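Local coordinates for protein synthesis inhibitor I (Hordeum vulgare, PDB 4FBC) that belongs to the ribosome-inactivating protein family of plant protein synthesis inhibitors, with a pocket that holds adenosine monophosphate, at residues L172-F186 against G201-W214. The protein carries 3 engineered substitutions. Sequence-based numbering, arbitrary orientation.
With AMP (adenosine monophosphate), chain E.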
ATOM      1  N   LEU A 172      -1.337  -4.888  -5.087  1.00 16.51           N
ATOM      2  CA  LEU A 172      -0.261  -4.462  -5.962  1.00 15.09           C
ATOM      3  C   LEU A 172      -0.545  -3.106  -6.597  1.00 14.35           C
ATOM      4  O   LEU A 172       0.330  -2.241  -6.623  1.00 16.53           O
ATOM      5  CB  LEU A 172       0.019  -5.527  -7.022  1.00 16.50           C
ATOM      6  CG  LEU A 172       0.793  -6.732  -6.487  1.00 18.63           C
ATOM      7  CD1 LEU A 172       0.582  -7.927  -7.399  1.00 19.82           C
ATOM      8  CD2 LEU A 172       2.279  -6.398  -6.376  1.00 16.16           C
ATOM      9  N   MET A 173      -1.774  -2.902  -7.066  1.00 15.22           N
ATOM     10  CA  MET A 173      -2.080  -1.697  -7.844  1.00 15.45           C
ATOM     11  C   MET A 173      -2.430  -0.481  -6.991  1.00 17.27           C
ATOM     12  O   MET A 173      -2.432   0.658  -7.486  1.00 17.84           O
ATOM     13  CB  MET A 173      -3.176  -2.003  -8.867  1.00 13.89           C
ATOM     14  CG  MET A 173      -2.717  -3.046  -9.894  1.00 20.13           C
ATOM     15  SD  MET A 173      -3.946  -3.357 -11.175  1.00 18.79           S
ATOM     16  CE  MET A 173      -3.631  -1.976 -12.296  1.00 18.04           C
ATOM     17  N   VAL A 174      -2.710  -0.712  -5.711  1.00 14.28           N
ATOM     18  CA  VAL A 174      -2.962   0.378  -4.775  1.00 13.33           C
ATOM     19  C   VAL A 174      -1.872   0.453  -3.699  1.00 14.14           C
ATOM     20  O   VAL A 174      -1.102   1.405  -3.658  1.00 13.40           O
ATOM     21  CB  VAL A 174      -4.362   0.270  -4.123  1.00 15.35           C
ATOM     22  CG1 VAL A 174      -4.578   1.393  -3.117  1.00 13.28           C
ATOM     23  CG2 VAL A 174      -5.451   0.305  -5.186  1.00 15.70           C
ATOM     24  N   ASN A 175      -1.802  -0.546  -2.824  1.00 14.13           N
ATOM     25  CA  ASN A 175      -0.872  -0.465  -1.694  1.00 16.72           C
ATOM     26  C   ASN A 175       0.606  -0.474  -2.068  1.00 14.69           C
ATOM     27  O   ASN A 175       1.362   0.387  -1.601  1.00 15.24           O
ATOM     28  CB  ASN A 175      -1.163  -1.569  -0.670  1.00 14.92           C
ATOM     29  CG  ASN A 175      -2.615  -1.630  -0.304  1.00 17.31           C
ATOM     30  OD1 ASN A 175      -3.462  -1.873  -1.158  1.00 16.83           O
ATOM     31  ND2 ASN A 175      -2.922  -1.407   0.972  1.00 16.97           N
ATOM     32  N   GLU A 176       1.027  -1.427  -2.904  1.00 14.09           N
ATOM     33  CA  GLU A 176       2.437  -1.487  -3.278  1.00 14.44           C
ATOM     34  C   GLU A 176       2.792  -0.308  -4.177  1.00 15.63           C
ATOM     35  O   GLU A 176       3.907   0.217  -4.116  1.00 14.57           O
ATOM     36  CB  GLU A 176       2.808  -2.814  -3.960  1.00 15.42           C
ATOM     37  CG  GLU A 176       2.383  -4.089  -3.202  1.00 14.29           C
ATOM     38  CD  GLU A 176       2.930  -4.189  -1.775  1.00 18.22           C
ATOM     39  OE1 GLU A 176       3.841  -3.418  -1.397  1.00 18.97           O
ATOM     40  OE2 GLU A 176       2.440  -5.068  -1.022  1.00 19.66           O
ATOM     41  N   ALA A 177       1.832   0.103  -4.999  1.00 14.56           N
ATOM     42  CA  ALA A 177       2.001   1.297  -5.835  1.00 15.30           C
ATOM     43  C   ALA A 177       2.272   2.526  -4.969  1.00 13.67           C
ATOM     44  O   ALA A 177       3.134   3.347  -5.285  1.00 13.05           O
ATOM     45  CB  ALA A 177       0.765   1.511  -6.679  1.00 14.61           C
ATOM     46  N   THR A 178       1.532   2.663  -3.875  1.00 13.93           N
ATOM     47  CA  THR A 178       1.766   3.768  -2.939  1.00 13.15           C
ATOM     48  C   THR A 178       3.172   3.678  -2.333  1.00 13.72           C
ATOM     49  O   THR A 178       3.909   4.671  -2.268  1.00 11.92           O
ATOM     50  CB  THR A 178       0.682   3.779  -1.838  1.00 13.93           C
ATOM     51  OG1 THR A 178      -0.604   4.034  -2.429  1.00 16.17           O
ATOM     52  CG2 THR A 178       0.969   4.840  -0.798  1.00 14.06           C
ATOM     53  N   ARG A 179       3.561   2.478  -1.904  1.00 13.40           N
ATOM     54  CA  ARG A 179       4.865   2.289  -1.278  1.00 12.55           C
ATOM     55  C   ARG A 179       6.060   2.521  -2.199  1.00 13.82           C
ATOM     56  O   ARG A 179       7.104   2.987  -1.747  1.00 12.64           O
ATOM     57  CB  ARG A 179       4.968   0.881  -0.706  1.00 14.55           C
ATOM     58  CG  ARG A 179       4.136   0.672   0.551  1.00 16.26           C
ATOM     59  CD  ARG A 179       4.008  -0.811   0.833  1.00 16.67           C
ATOM     60  NE  ARG A 179       3.293  -1.073   2.086  1.00 16.43           N
ATOM     61  CZ  ARG A 179       2.571  -2.165   2.315  1.00 20.71           C
ATOM     62  NH1 ARG A 179       2.465  -3.093   1.376  1.00 17.16           N
ATOM     63  NH2 ARG A 179       1.967  -2.335   3.488  1.00 18.48           N
ATOM     64  N   PHE A 180       5.916   2.182  -3.477  1.00 11.72           N
ATOM     65  CA  PHE A 180       7.054   2.155  -4.398  1.00 12.86           C
ATOM     66  C   PHE A 180       6.808   2.902  -5.692  1.00 10.43           C
ATOM     67  O   PHE A 180       5.826   2.633  -6.385  1.00 12.88           O
ATOM     68  CB  PHE A 180       7.417   0.708  -4.755  1.00 13.81           C
ATOM     69  CG  PHE A 180       7.830  -0.108  -3.582  1.00 13.72           C
ATOM     70  CD1 PHE A 180       9.091   0.057  -3.023  1.00 15.62           C
ATOM     71  CD2 PHE A 180       6.951  -1.021  -3.019  1.00 18.18           C
ATOM     72  CE1 PHE A 180       9.469  -0.690  -1.916  1.00 14.53           C
ATOM     73  CE2 PHE A 180       7.323  -1.765  -1.919  1.00 15.32           C
ATOM     74  CZ  PHE A 180       8.584  -1.599  -1.375  1.00 13.56           C
ATOM     75  N   GLN A 181       7.712   3.822  -6.018  1.00 11.53           N
ATOM     76  CA  GLN A 181       7.648   4.551  -7.293  1.00 12.34           C
ATOM     77  C   GLN A 181       7.871   3.618  -8.472  1.00 15.69           C
ATOM     78  O   GLN A 181       7.405   3.877  -9.586  1.00 13.91           O
ATOM     79  CB  GLN A 181       8.692   5.675  -7.329  1.00 12.23           C
ATOM     80  CG  GLN A 181       8.568   6.684  -6.185  1.00 11.52           C
ATOM     81  CD  GLN A 181       9.286   7.980  -6.491  1.00 13.72           C
ATOM     82  OE1 GLN A 181       8.883   8.720  -7.392  1.00 17.11           O
ATOM     83  NE2 GLN A 181      10.361   8.261  -5.758  1.00 12.82           N
ATOM     84  N   THR A 182       8.607   2.539  -8.236  1.00 15.00           N
ATOM     85  CA  THR A 182       8.829   1.544  -9.285  1.00 15.20           C
ATOM     86  C   THR A 182       7.502   0.886  -9.655  1.00 15.82           C
ATOM     87  O   THR A 182       7.143   0.800 -10.839  1.00 16.07           O
ATOM     88  CB  THR A 182       9.813   0.474  -8.824  1.00 14.62           C
ATOM     89  OG1 THR A 182       9.470   0.091  -7.488  1.00 13.51           O
ATOM     90  CG2 THR A 182      11.251   0.996  -8.855  1.00 14.68           C
ATOM     91  N   VAL A 183       6.765   0.429  -8.645  1.00 17.23           N
ATOM     92  CA  VAL A 183       5.478  -0.219  -8.880  1.00 16.82           C
ATOM     93  C   VAL A 183       4.419   0.738  -9.450  1.00 16.54           C
ATOM     94  O   VAL A 183       3.685   0.372 -10.369  1.00 16.74           O
ATOM     95  CB  VAL A 183       4.963  -0.914  -7.615  1.00 15.16           C
ATOM     96  CG1 VAL A 183       3.578  -1.515  -7.851  1.00 15.84           C
ATOM     97  CG2 VAL A 183       5.964  -1.995  -7.163  1.00 15.23           C
ATOM     98  N   SER A 184       4.344   1.961  -8.926  1.00 13.63           N
ATOM     99  CA  SER A 184       3.334   2.908  -9.406  1.00 15.12           C
ATOM    100  C   SER A 184       3.632   3.303 -10.851  1.00 15.01           C
ATOM    101  O   SER A 184       2.716   3.426 -11.672  1.00 15.68           O
ATOM    102  CB  SER A 184       3.222   4.142  -8.495  1.00 15.02           C
ATOM    103  OG  SER A 184       4.363   4.990  -8.573  1.00 14.95           O
ATOM    104  N   GLY A 185       4.915   3.479 -11.160  1.00 15.20           N
ATOM    105  CA  GLY A 185       5.327   3.795 -12.518  1.00 16.19           C
ATOM    106  C   GLY A 185       5.020   2.650 -13.478  1.00 18.06           C
ATOM    107  O   GLY A 185       4.585   2.880 -14.611  1.00 18.69           O
ATOM    108  N   PHE A 186       5.265   1.419 -13.033  1.00 15.74           N
ATOM    109  CA  PHE A 186       4.946   0.216 -13.815  1.00 20.27           C
ATOM    110  C   PHE A 186       3.446   0.115 -14.125  1.00 22.97           C
ATOM    111  O   PHE A 186       3.044  -0.121 -15.277  1.00 22.11           O
ATOM    112  CB  PHE A 186       5.443  -1.041 -13.079  1.00 21.74           C
ATOM    113  CG  PHE A 186       4.995  -2.351 -13.707  1.00 22.77           C
ATOM    114  CD1 PHE A 186       5.718  -2.921 -14.746  1.00 30.50           C
ATOM    115  CD2 PHE A 186       3.869  -3.016 -13.230  1.00 24.43           C
ATOM    116  CE1 PHE A 186       5.313  -4.131 -15.320  1.00 29.74           C
ATOM    117  CE2 PHE A 186       3.450  -4.224 -13.803  1.00 27.34           C
ATOM    118  CZ  PHE A 186       4.174  -4.780 -14.843  1.00 25.04           C
ATOM    119  N   GLY A 201       0.599  -6.764 -17.671  1.00 28.29           N
ATOM    120  CA  GLY A 201       2.000  -7.056 -17.433  1.00 24.96           C
ATOM    121  C   GLY A 201       2.223  -7.615 -16.043  1.00 21.38           C
ATOM    122  O   GLY A 201       1.364  -7.488 -15.172  1.00 25.58           O
ATOM    123  N   LYS A 202       3.376  -8.249 -15.846  1.00 27.08           N
ATOM    124  CA  LYS A 202       3.749  -8.793 -14.547  1.00 25.66           C
ATOM    125  C   LYS A 202       5.045  -8.135 -14.071  1.00 21.83           C
ATOM    126  O   LYS A 202       5.914  -7.785 -14.877  1.00 23.71           O
ATOM    127  CB  LYS A 202       3.882 -10.324 -14.628  1.00 27.49           C
ATOM    128  CG  LYS A 202       2.588 -11.011 -15.042  1.00 30.58           C
ATOM    129  CD  LYS A 202       2.702 -12.533 -15.137  1.00 31.16           C
ATOM    130  CE  LYS A 202       1.340 -13.143 -15.481  1.00 37.04           C
ATOM    131  NZ  LYS A 202       1.310 -14.632 -15.354  1.00 38.26           N
ATOM    132  N   ILE A 203       5.178  -7.949 -12.762  1.00 25.95           N
ATOM    133  CA  ILE A 203       6.382  -7.314 -12.229  1.00 23.83           C
ATOM    134  C   ILE A 203       7.584  -8.247 -12.347  1.00 23.99           C
ATOM    135  O   ILE A 203       7.436  -9.475 -12.354  1.00 26.02           O
ATOM    136  CB  ILE A 203       6.209  -6.885 -10.744  1.00 23.03           C
ATOM    137  CG1 ILE A 203       6.250  -8.105  -9.818  1.00 25.93           C
ATOM    138  CG2 ILE A 203       4.922  -6.083 -10.548  1.00 23.41           C
ATOM    139  CD1 ILE A 203       6.007  -7.765  -8.357  1.00 24.40           C
ATOM    140  N   GLY A 204       8.775  -7.669 -12.436  1.00 20.01           N
ATOM    141  CA  GLY A 204       9.999  -8.451 -12.497  1.00 24.16           C
ATOM    142  C   GLY A 204      10.531  -8.768 -11.114  1.00 21.26           C
ATOM    143  O   GLY A 204       9.907  -8.414 -10.111  1.00 18.18           O
ATOM    144  N   ASN A 205      11.687  -9.422 -11.057  1.00 23.18           N
ATOM    145  CA  ASN A 205      12.272  -9.844  -9.786  1.00 20.41           C
ATOM    146  C   ASN A 205      12.721  -8.710  -8.869  1.00 21.81           C
ATOM    147  O   ASN A 205      12.651  -8.852  -7.644  1.00 21.39           O
ATOM    148  CB  ASN A 205      13.445 -10.803 -10.021  1.00 25.99           C
ATOM    149  CG  ASN A 205      12.987 -12.178 -10.460  1.00 28.15           C
ATOM    150  OD1 ASN A 205      11.849 -12.574 -10.208  1.00 30.59           O
ATOM    151  ND2 ASN A 205      13.875 -12.913 -11.126  1.00 28.24           N
ATOM    152  N   GLU A 206      13.197  -7.606  -9.447  1.00 17.46           N
ATOM    153  CA  GLU A 206      13.619  -6.457  -8.639  1.00 18.95           C
ATOM    154  C   GLU A 206      12.451  -5.878  -7.848  1.00 18.25           C
ATOM    155  O   GLU A 206      12.573  -5.640  -6.642  1.00 19.04           O
ATOM    156  CB  GLU A 206      14.258  -5.360  -9.506  1.00 17.52           C
ATOM    157  CG  GLU A 206      15.574  -5.746 -10.173  1.00 18.75           C
ATOM    158  CD  GLU A 206      15.380  -6.478 -11.487  1.00 20.70           C
ATOM    159  OE1 GLU A 206      14.219  -6.690 -11.894  1.00 22.41           O
ATOM    160  OE2 GLU A 206      16.392  -6.844 -12.121  1.00 27.92           O
ATOM    161  N   MET A 207      11.320  -5.662  -8.520  1.00 19.44           N
ATOM    162  CA  MET A 207      10.132  -5.143  -7.848  1.00 16.20           C
ATOM    163  C   MET A 207       9.550  -6.144  -6.850  1.00 19.36           C
ATOM    164  O   MET A 207       9.051  -5.745  -5.794  1.00 17.80           O
ATOM    165  CB  MET A 207       9.067  -4.672  -8.849  1.00 20.85           C
ATOM    166  CG  MET A 207       9.368  -3.292  -9.423  1.00 22.51           C
ATOM    167  SD  MET A 207       8.028  -2.680 -10.467  1.00 27.29           S
ATOM    168  CE  MET A 207       8.145  -3.801 -11.849  1.00 23.82           C
ATOM    169  N   LYS A 208       9.618  -7.437  -7.178  1.00 18.19           N
ATOM    170  CA  LYS A 208       9.197  -8.462  -6.228  1.00 19.30           C
ATOM    171  C   LYS A 208      10.035  -8.344  -4.961  1.00 18.99           C
ATOM    172  O   LYS A 208       9.492  -8.346  -3.861  1.00 18.14           O
ATOM    173  CB  LYS A 208       9.309  -9.879  -6.819  1.00 19.64           C
ATOM    174  CG  LYS A 208       9.084 -10.980  -5.773  1.00 20.92           C
ATOM    175  CD  LYS A 208       8.916 -12.359  -6.408  1.00 23.66           C
ATOM    176  CE  LYS A 208      10.175 -12.809  -7.142  1.00 28.54           C
ATOM    177  NZ  LYS A 208       9.921 -14.074  -7.913  1.00 29.13           N
ATOM    178  N   ALA A 209      11.353  -8.214  -5.122  1.00 16.96           N
ATOM    179  CA  ALA A 209      12.259  -8.075  -3.975  1.00 17.55           C
ATOM    180  C   ALA A 209      11.946  -6.817  -3.169  1.00 20.36           C
ATOM    181  O   ALA A 209      11.926  -6.845  -1.927  1.00 19.44           O
ATOM    182  CB  ALA A 209      13.709  -8.074  -4.432  1.00 20.08           C
ATOM    183  N   GLN A 210      11.697  -5.714  -3.877  1.00 15.26           N
ATOM    184  CA  GLN A 210      11.291  -4.461  -3.238  1.00 15.26           C
ATOM    185  C   GLN A 210      10.011  -4.635  -2.431  1.00 15.54           C
ATOM    186  O   GLN A 210       9.971  -4.300  -1.236  1.00 17.00           O
ATOM    187  CB  GLN A 210      11.099  -3.362  -4.296  1.00 14.41           C
ATOM    188  CG  GLN A 210      12.395  -2.907  -4.974  1.00 15.69           C
ATOM    189  CD  GLN A 210      12.149  -2.272  -6.326  1.00 13.53           C
ATOM    190  OE1 GLN A 210      11.027  -1.865  -6.635  1.00 16.25           O
ATOM    191  NE2 GLN A 210      13.186  -2.198  -7.146  1.00 16.10           N
ATOM    192  N   VAL A 211       8.974  -5.167  -3.075  1.00 16.52           N
ATOM    193  CA  VAL A 211       7.696  -5.411  -2.403  1.00 15.96           C
ATOM    194  C   VAL A 211       7.874  -6.283  -1.151  1.00 18.78           C
ATOM    195  O   VAL A 211       7.288  -6.002  -0.099  1.00 19.81           O
ATOM    196  CB  VAL A 211       6.652  -6.029  -3.361  1.00 19.40           C
ATOM    197  CG1 VAL A 211       5.457  -6.567  -2.582  1.00 19.76           C
ATOM    198  CG2 VAL A 211       6.185  -4.980  -4.382  1.00 18.04           C
ATOM    199  N   ASN A 212       8.714  -7.309  -1.257  1.00 20.19           N
ATOM    200  CA  ASN A 212       8.953  -8.213  -0.126  1.00 19.89           C
ATOM    201  C   ASN A 212       9.965  -7.694   0.911  1.00 22.49           C
ATOM    202  O   ASN A 212      10.253  -8.378   1.901  1.00 19.81           O
ATOM    203  CB  ASN A 212       9.366  -9.603  -0.641  1.00 22.87           C
ATOM    204  CG  ASN A 212       8.209 -10.366  -1.272  1.00 21.26           C
ATOM    205  OD1 ASN A 212       7.037 -10.131  -0.957  1.00 22.00           O
ATOM    206  ND2 ASN A 212       8.538 -11.299  -2.165  1.00 23.28           N
ATOM    207  N   GLY A 213      10.488  -6.484   0.700  1.00 17.49           N
ATOM    208  CA  GLY A 213      11.478  -5.900   1.595  1.00 17.64           C
ATOM    209  C   GLY A 213      11.309  -4.406   1.876  1.00 17.74           C
ATOM    210  O   GLY A 213      12.291  -3.676   2.027  1.00 15.77           O
ATOM    211  N   TRP A 214      10.068  -3.951   1.965  1.00 17.19           N
ATOM    212  CA  TRP A 214       9.780  -2.532   2.180  1.00 15.70           C
ATOM    213  C   TRP A 214      10.451  -1.989   3.446  1.00 16.12           C
ATOM    214  O   TRP A 214      11.055  -0.923   3.429  1.00 15.50           O
ATOM    215  CB  TRP A 214       8.268  -2.330   2.245  1.00 15.22           C
ATOM    216  CG  TRP A 214       7.788  -0.911   2.413  1.00 17.34           C
ATOM    217  CD1 TRP A 214       8.250   0.209   1.780  1.00 16.09           C
ATOM    218  CD2 TRP A 214       6.722  -0.482   3.265  1.00 13.82           C
ATOM    219  NE1 TRP A 214       7.536   1.315   2.200  1.00 16.01           N
ATOM    220  CE2 TRP A 214       6.591   0.915   3.104  1.00 16.01           C
ATOM    221  CE3 TRP A 214       5.864  -1.146   4.151  1.00 17.12           C
ATOM    222  CZ2 TRP A 214       5.637   1.659   3.803  1.00 14.94           C
ATOM    223  CZ3 TRP A 214       4.915  -0.414   4.832  1.00 13.99           C
ATOM    224  CH2 TRP A 214       4.806   0.975   4.661  1.00 16.82           C
TER
HETATM  225  P   AMP E 301       4.561  -8.943   8.356  1.00 64.40           P
HETATM  226  O1P AMP E 301       3.760 -10.191   8.047  1.00 54.92           O
HETATM  227  O2P AMP E 301       5.980  -9.108   8.860  1.00 55.05           O
HETATM  228  O3P AMP E 301       3.784  -8.066   9.316  1.00 44.30           O
HETATM  229  O5' AMP E 301       4.554  -7.978   7.085  1.00 47.54           O
HETATM  230  C5' AMP E 301       5.648  -7.943   6.179  1.00 42.52           C
HETATM  231  C4' AMP E 301       5.343  -7.067   4.989  1.00 33.85           C
HETATM  232  O4' AMP E 301       4.292  -7.676   4.194  1.00 37.03           O
HETATM  233  C3' AMP E 301       4.810  -5.675   5.311  1.00 36.45           C
HETATM  234  O3' AMP E 301       5.835  -4.744   5.628  1.00 36.58           O
HETATM  235  C2' AMP E 301       4.018  -5.313   4.061  1.00 34.10           C
HETATM  236  O2' AMP E 301       4.894  -4.863   3.028  1.00 29.63           O
HETATM  237  C1' AMP E 301       3.447  -6.680   3.657  1.00 33.88           C
HETATM  238  N9  AMP E 301       2.074  -6.900   4.171  1.00 30.22           N
HETATM  239  C8  AMP E 301       1.711  -7.812   5.104  1.00 32.33           C
HETATM  240  N7  AMP E 301       0.374  -7.778   5.352  1.00 31.81           N
HETATM  241  C5  AMP E 301      -0.153  -6.825   4.551  1.00 27.44           C
HETATM  242  C6  AMP E 301      -1.509  -6.271   4.290  1.00 27.68           C
HETATM  243  N6  AMP E 301      -2.596  -6.741   4.961  1.00 24.52           N
HETATM  244  N1  AMP E 301      -1.621  -5.283   3.360  1.00 23.20           N
HETATM  245  C2  AMP E 301      -0.546  -4.806   2.694  1.00 21.64           C
HETATM  246  N3  AMP E 301       0.707  -5.265   2.874  1.00 25.91           N
HETATM  247  C4  AMP E 301       0.966  -6.260   3.768  1.00 30.31           C
HETATM  248  O   HOH W   1       5.686  -3.887   0.455  1.00 23.49           O
HETATM  249  O   HOH W   2       4.427  -6.280   0.832  1.00 28.15           O
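Arg179 and Trp214 meet in the adenosine monophosphate pocket of this ribosome-inactivating protein fold, where the end of helix 157-179 faces the start of helix 214-225. The arginine chain, extended from CG to NE, lies over one face of the indole. Its CD sits 3.7 Å from the centroid of the Trp214 six-membered ring, a CH-pi contact. Arg179 CZ sits off-centre, 4.3 Å from the same centroid, in a cation-pi contact; the guanidinium and indole planes are 43° apart. Arg179 NH1 donates to AMP N3 at 3.2 Å and also forms a salt bridge with the Glu176 carboxylate, while NH2 is held by Asn86 O. Glu176 is thus a second-shell residue that helps fix the guanidinium, and Tyr119 OH bonds to its OE2. Two waters link the Glu176 carboxylate, Val211 O and AMP O2'. Val211 CG1 packs 3.6 Å from Glu176 CD.

Away from the ligand, the axes of segments 181-186 and 205-211 approach to 10.3 Å, running more nearly antiparallel than parallel. Phe180, in the break between helices 157-179 and 181-190, packs its ring against Gln210, Val211 and Trp214. Gln210 CB lies over one face of this ring, toward its rim, a CH-pi contact, and Trp214 CD1 lies 3.7 Å from Phe180 CZ. Gln210 NE2 is bound to Met243 O. Phe186, with CG anti to the backbone N (chi1 172°), reaches Ile203 and the backbone of Gly201 and Lys202. Met207 SD lies obliquely, 5.2 Å from the Phe186 ring centroid, a Met-aromatic contact, and CE touches Phe186 CD1. Thr182 OG1 donates to Gln210 OE1 at 2.6 Å, tilted 24° from the carbonyl plane.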